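Local coordinates for protein beta-glucanase (Podospora anserina, PDB 4LE4) that probably hydrolyses the glycosidic bonds of beta-glucans, as a family 131 glycoside hydrolase that has been crystallised with cellotriose, at residues T111-I117 with L127-L132; D140-R144 with S154-A158. All coordinates share one frame; numbering follows the deposited sequence.

Contact 1. Residues T111-I117 with L127-L132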
# COMPACT_ATOMS: atom_id res chain seq x y z
N THR A 111 16.04 6.44 -3.96
CA THR A 111 16.55 5.07 -3.98
C THR A 111 17.64 4.84 -2.91
O THR A 111 18.05 3.71 -2.68
CB THR A 111 17.11 4.70 -5.34
OG1 THR A 111 18.16 5.62 -5.68
CG2 THR A 111 15.99 4.71 -6.41
N THR A 112 18.08 5.92 -2.26
CA THR A 112 19.11 5.84 -1.22
C THR A 112 18.56 5.57 0.17
O THR A 112 19.32 5.40 1.12
CB THR A 112 19.90 7.16 -1.14
OG1 THR A 112 18.95 8.24 -1.09
CG2 THR A 112 20.82 7.30 -2.34
N ARG A 113 17.23 5.52 0.28
CA ARG A 113 16.58 5.30 1.57
C ARG A 113 15.59 4.17 1.53
O ARG A 113 14.89 3.99 0.55
CB ARG A 113 15.86 6.56 2.02
CG ARG A 113 16.85 7.66 2.38
CD ARG A 113 16.16 9.00 2.54
NE ARG A 113 15.38 9.08 3.76
CZ ARG A 113 14.77 10.20 4.14
NH1 ARG A 113 14.89 11.28 3.38
NH2 ARG A 113 14.04 10.24 5.24
N GLU A 114 15.51 3.43 2.63
CA GLU A 114 14.58 2.31 2.67
C GLU A 114 13.13 2.79 2.84
O GLU A 114 12.85 3.68 3.63
CB GLU A 114 14.95 1.37 3.82
CG GLU A 114 13.91 0.27 4.09
CD GLU A 114 14.36 -0.73 5.19
OE1 GLU A 114 15.55 -0.72 5.59
OE2 GLU A 114 13.52 -1.52 5.65
N HIS A 115 12.22 2.20 2.07
CA HIS A 115 10.80 2.52 2.18
C HIS A 115 10.11 1.22 2.49
O HIS A 115 10.51 0.18 1.97
CB HIS A 115 10.22 3.03 0.85
CG HIS A 115 10.79 4.35 0.41
ND1 HIS A 115 12.09 4.49 -0.01
CD2 HIS A 115 10.22 5.57 0.31
CE1 HIS A 115 12.30 5.75 -0.36
NE2 HIS A 115 11.18 6.43 -0.18
N GLN A 116 9.13 1.29 3.37
CA GLN A 116 8.30 0.14 3.77
C GLN A 116 6.91 0.58 3.30
O GLN A 116 6.44 1.64 3.68
CB GLN A 116 8.39 -0.07 5.27
CG GLN A 116 9.80 -0.64 5.63
CD GLN A 116 10.18 -0.49 7.08
OE1 GLN A 116 9.34 -0.20 7.93
NE2 GLN A 116 11.46 -0.70 7.39
N ILE A 117 6.27 -0.26 2.49
CA ILE A 117 5.02 0.07 1.82
C ILE A 117 3.91 -0.96 2.02
O ILE A 117 4.17 -2.15 1.90
CB ILE A 117 5.33 0.16 0.31
CG1 ILE A 117 6.48 1.18 0.09
CG2 ILE A 117 4.09 0.57 -0.47
CD1 ILE A 117 7.21 1.06 -1.25
N LEU A 127 5.87 -4.37 1.14
CA LEU A 127 6.77 -4.19 -0.00
C LEU A 127 7.86 -3.27 0.56
O LEU A 127 7.65 -2.59 1.57
CB LEU A 127 6.10 -3.47 -1.19
CG LEU A 127 4.88 -4.16 -1.81
CD1 LEU A 127 4.46 -3.35 -3.06
CD2 LEU A 127 5.17 -5.60 -2.15
N LYS A 128 9.02 -3.27 -0.09
CA LYS A 128 10.10 -2.39 0.30
C LYS A 128 10.74 -1.87 -0.95
O LYS A 128 10.64 -2.47 -2.03
CB LYS A 128 11.17 -3.13 1.12
CG LYS A 128 10.72 -3.47 2.53
CD LYS A 128 11.91 -3.92 3.37
CE LYS A 128 11.47 -4.14 4.82
NZ LYS A 128 12.64 -4.31 5.72
N SER A 129 11.42 -0.74 -0.83
CA SER A 129 12.12 -0.20 -1.96
C SER A 129 13.30 0.61 -1.40
O SER A 129 13.34 0.93 -0.20
CB SER A 129 11.20 0.70 -2.80
OG SER A 129 10.99 1.98 -2.18
N GLY A 130 14.24 0.93 -2.28
CA GLY A 130 15.39 1.70 -1.85
C GLY A 130 16.53 0.88 -1.28
O GLY A 130 16.49 -0.34 -1.24
N TRP A 131 17.57 1.58 -0.86
CA TRP A 131 18.78 1.00 -0.31
C TRP A 131 18.51 0.53 1.10
O TRP A 131 18.31 1.32 2.00
CB TRP A 131 19.87 2.09 -0.39
CG TRP A 131 21.20 1.74 0.15
CD1 TRP A 131 21.63 0.51 0.60
CD2 TRP A 131 22.28 2.64 0.33
NE1 TRP A 131 22.93 0.61 1.05
CE2 TRP A 131 23.36 1.90 0.90
CE3 TRP A 131 22.46 4.01 0.07
CZ2 TRP A 131 24.60 2.49 1.21
CZ3 TRP A 131 23.69 4.59 0.38
CH2 TRP A 131 24.74 3.83 0.94
N LEU A 132 18.47 -0.78 1.27
CA LEU A 132 18.17 -1.41 2.54
C LEU A 132 19.36 -1.59 3.49
O LEU A 132 19.32 -1.14 4.62
CB LEU A 132 17.55 -2.79 2.31
CG LEU A 132 16.37 -2.93 1.34
CD1 LEU A 132 15.77 -4.36 1.43
CD2 LEU A 132 15.30 -1.91 1.69

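Contact 2. Residues D140-R144 with S154-A158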
# COMPACT_ATOMS: atom_id res chain seq x y z
N ASP A 140 19.09 -1.35 -5.23
CA ASP A 140 18.38 -0.25 -4.61
C ASP A 140 17.22 0.29 -5.45
O ASP A 140 16.31 0.93 -4.93
CB ASP A 140 19.38 0.85 -4.25
CG ASP A 140 20.51 0.32 -3.38
OD1 ASP A 140 20.30 -0.71 -2.68
OD2 ASP A 140 21.61 0.93 -3.36
N THR A 141 17.22 -0.00 -6.74
CA THR A 141 16.16 0.47 -7.61
C THR A 141 15.03 -0.56 -7.72
O THR A 141 14.12 -0.41 -8.52
CB THR A 141 16.69 0.73 -9.02
OG1 THR A 141 17.31 -0.46 -9.51
CG2 THR A 141 17.74 1.87 -9.03
N LEU A 142 15.11 -1.61 -6.92
CA LEU A 142 14.11 -2.67 -6.95
C LEU A 142 12.90 -2.42 -6.05
O LEU A 142 13.03 -1.77 -5.01
CB LEU A 142 14.73 -3.98 -6.47
CG LEU A 142 15.92 -4.56 -7.23
CD1 LEU A 142 16.42 -5.85 -6.51
CD2 LEU A 142 15.51 -4.83 -8.67
N LEU A 143 11.74 -2.96 -6.45
CA LEU A 143 10.54 -2.95 -5.61
C LEU A 143 10.55 -4.42 -5.15
O LEU A 143 10.66 -5.33 -5.98
CB LEU A 143 9.29 -2.69 -6.45
CG LEU A 143 7.95 -2.63 -5.70
CD1 LEU A 143 7.99 -1.57 -4.58
CD2 LEU A 143 6.85 -2.31 -6.72
N ARG A 144 10.42 -4.66 -3.86
CA ARG A 144 10.49 -6.02 -3.32
C ARG A 144 9.28 -6.39 -2.49
O ARG A 144 8.68 -5.54 -1.85
CB ARG A 144 11.66 -6.12 -2.34
CG ARG A 144 13.02 -5.68 -2.87
CD ARG A 144 13.85 -5.20 -1.69
NE ARG A 144 15.22 -4.82 -2.03
CZ ARG A 144 16.27 -5.64 -1.95
NH1 ARG A 144 17.49 -5.21 -2.26
NH2 ARG A 144 16.11 -6.91 -1.57
N SER A 154 11.29 -9.67 -6.34
CA SER A 154 11.62 -8.26 -6.58
C SER A 154 11.57 -7.97 -8.09
O SER A 154 11.57 -8.88 -8.92
CB SER A 154 13.00 -7.91 -5.99
OG SER A 154 14.03 -8.68 -6.58
N VAL A 155 11.50 -6.70 -8.45
CA VAL A 155 11.47 -6.35 -9.86
C VAL A 155 11.98 -4.91 -10.00
O VAL A 155 11.89 -4.14 -9.05
CB VAL A 155 10.01 -6.46 -10.41
CG1 VAL A 155 9.12 -5.45 -9.73
CG2 VAL A 155 9.98 -6.30 -11.90
N GLU A 156 12.56 -4.58 -11.15
CA GLU A 156 13.04 -3.21 -11.35
C GLU A 156 11.81 -2.30 -11.24
O GLU A 156 10.81 -2.53 -11.93
CB GLU A 156 13.63 -3.06 -12.74
CG GLU A 156 14.00 -1.61 -13.10
CD GLU A 156 15.07 -1.04 -12.19
OE1 GLU A 156 15.86 -1.84 -11.65
OE2 GLU A 156 15.14 0.21 -12.02
N TRP A 157 11.85 -1.27 -10.40
CA TRP A 157 10.70 -0.39 -10.26
C TRP A 157 10.78 0.78 -11.26
O TRP A 157 11.43 1.79 -11.00
CB TRP A 157 10.61 0.13 -8.84
CG TRP A 157 9.27 0.80 -8.51
CD1 TRP A 157 8.16 0.87 -9.34
CD2 TRP A 157 8.90 1.42 -7.29
NE1 TRP A 157 7.15 1.51 -8.69
CE2 TRP A 157 7.57 1.86 -7.43
CE3 TRP A 157 9.57 1.67 -6.07
CZ2 TRP A 157 6.89 2.52 -6.41
CZ3 TRP A 157 8.91 2.32 -5.06
CH2 TRP A 157 7.56 2.75 -5.23
N ALA A 158 10.14 0.62 -12.40
CA ALA A 158 10.16 1.63 -13.45
C ALA A 158 9.07 2.70 -13.27
O ALA A 158 8.01 2.45 -12.70
CB ALA A 158 10.00 0.95 -14.82
O HOH W 1 13.99 2.22 -9.61

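Contact 1. Residues T111-I117 with L127-L132
E114 and K128 meet in a salt bridge beside an antiparallel hairpin, NZ of K128 lying 2.9 Å from OE2 of E114. With chi1 at 171° and an extended chain, the glutamate carries its carboxylate alongside the hairpin, where OE2 takes two donors from opposite faces: the ammonium on the syn side but 33° out of the plane, and NE2 of Q116 from above the other face at 2.8 Å. L132 lies across the same glutamate, its CD2 3.5 Å from CG of E114. Were this glutamate an alanine, the K128 ammonium would probably lose its carboxylate and the Q116 amide would be freer to turn.

N of H115 donates to O of S129 at 2.8 Å, with S129 N returning a bond to H115 O; I117 and L127 repeat the exchange, L127 N reaching I117 O almost straight. On the face of H115 and I117, OG of S129 sits 3.3 Å from CB of H115, small enough to fit beside the imidazole, whose NE2 bonds to E222, and CB of I117 packs 4.0 Å from CB of L127. Beyond the strands, a side chain on G130 would run into O of R113, and W131 N gives T111 O only a weak bond. One carboxylate oxygen thus answers two side-chain donors, whereas on the buried face apolar and small side chains pack over a self-satisfied backbone.

Contact 2. Residues D140-R144 with S154-A158
L143 lays its CD1 methyl over one face of the W157 indole, 4.0 Å from the centroid of the six-membered ring and 16° off its normal. This CH-pi contact depends on the leucine's first torsion, -179°, which swings CG opposite the backbone N and sets CD1 over the six-membered ring, offset toward its rim. Nearer the backbone the two side chains still touch, CB of L143 resting 3.9 Å from CB of W157. A leucine suits the place because its branch puts a methyl over the aromatic face while CB still packs on the tryptophan's CB; around the same indole, R103 makes a cation-pi contact and the H163 ring meets it nearly perpendicularly.

The pair sits at the open end of an antiparallel beta hairpin, strand 142-147 with strand 150-156, in a beta-sandwich of the concanavalin clan. L143 and V155 form a hydrogen-bonded pair, exchanging both backbone bonds, and just past the strand W157 N donates to O of T141 at 3.1 Å. On the face of R144 and S154, CG of the arginine packs 3.8 Å from CB of the serine, while the guanidinium goes on to T151.

T141, just before strand 142-147, and E156 cross obliquely. The glutamate chain, bent at chi2 (62°), curls its carboxylate back until OE1 lies 2.9 Å from OG1 of T141, although I138 O competes for the single hydroxyl proton. A water between the segments lies 2.8 Å from O of T141 and 2.9 Å from O of W157.

From the N terminus, the chain enters contact 1 at 111-117, turns, and comes back along 127-132, closing a hairpin with nine residues between the segments. It then passes to 140-144 and, after another nine, returns at 154-158 to close contact 2. The two loops are in series, neither nested nor crossed. Their centres are about 9 Å apart, and the middle strands, 125-129 and 142-147, are neighbours, joined where R144 N probably bonds to K128 O at 2.9 Å. The result is a four-strand meander in one sheet of the sandwich. L127 reaches strand 94-102 of the other sheet, as L143 and V155 reach strand 163-170.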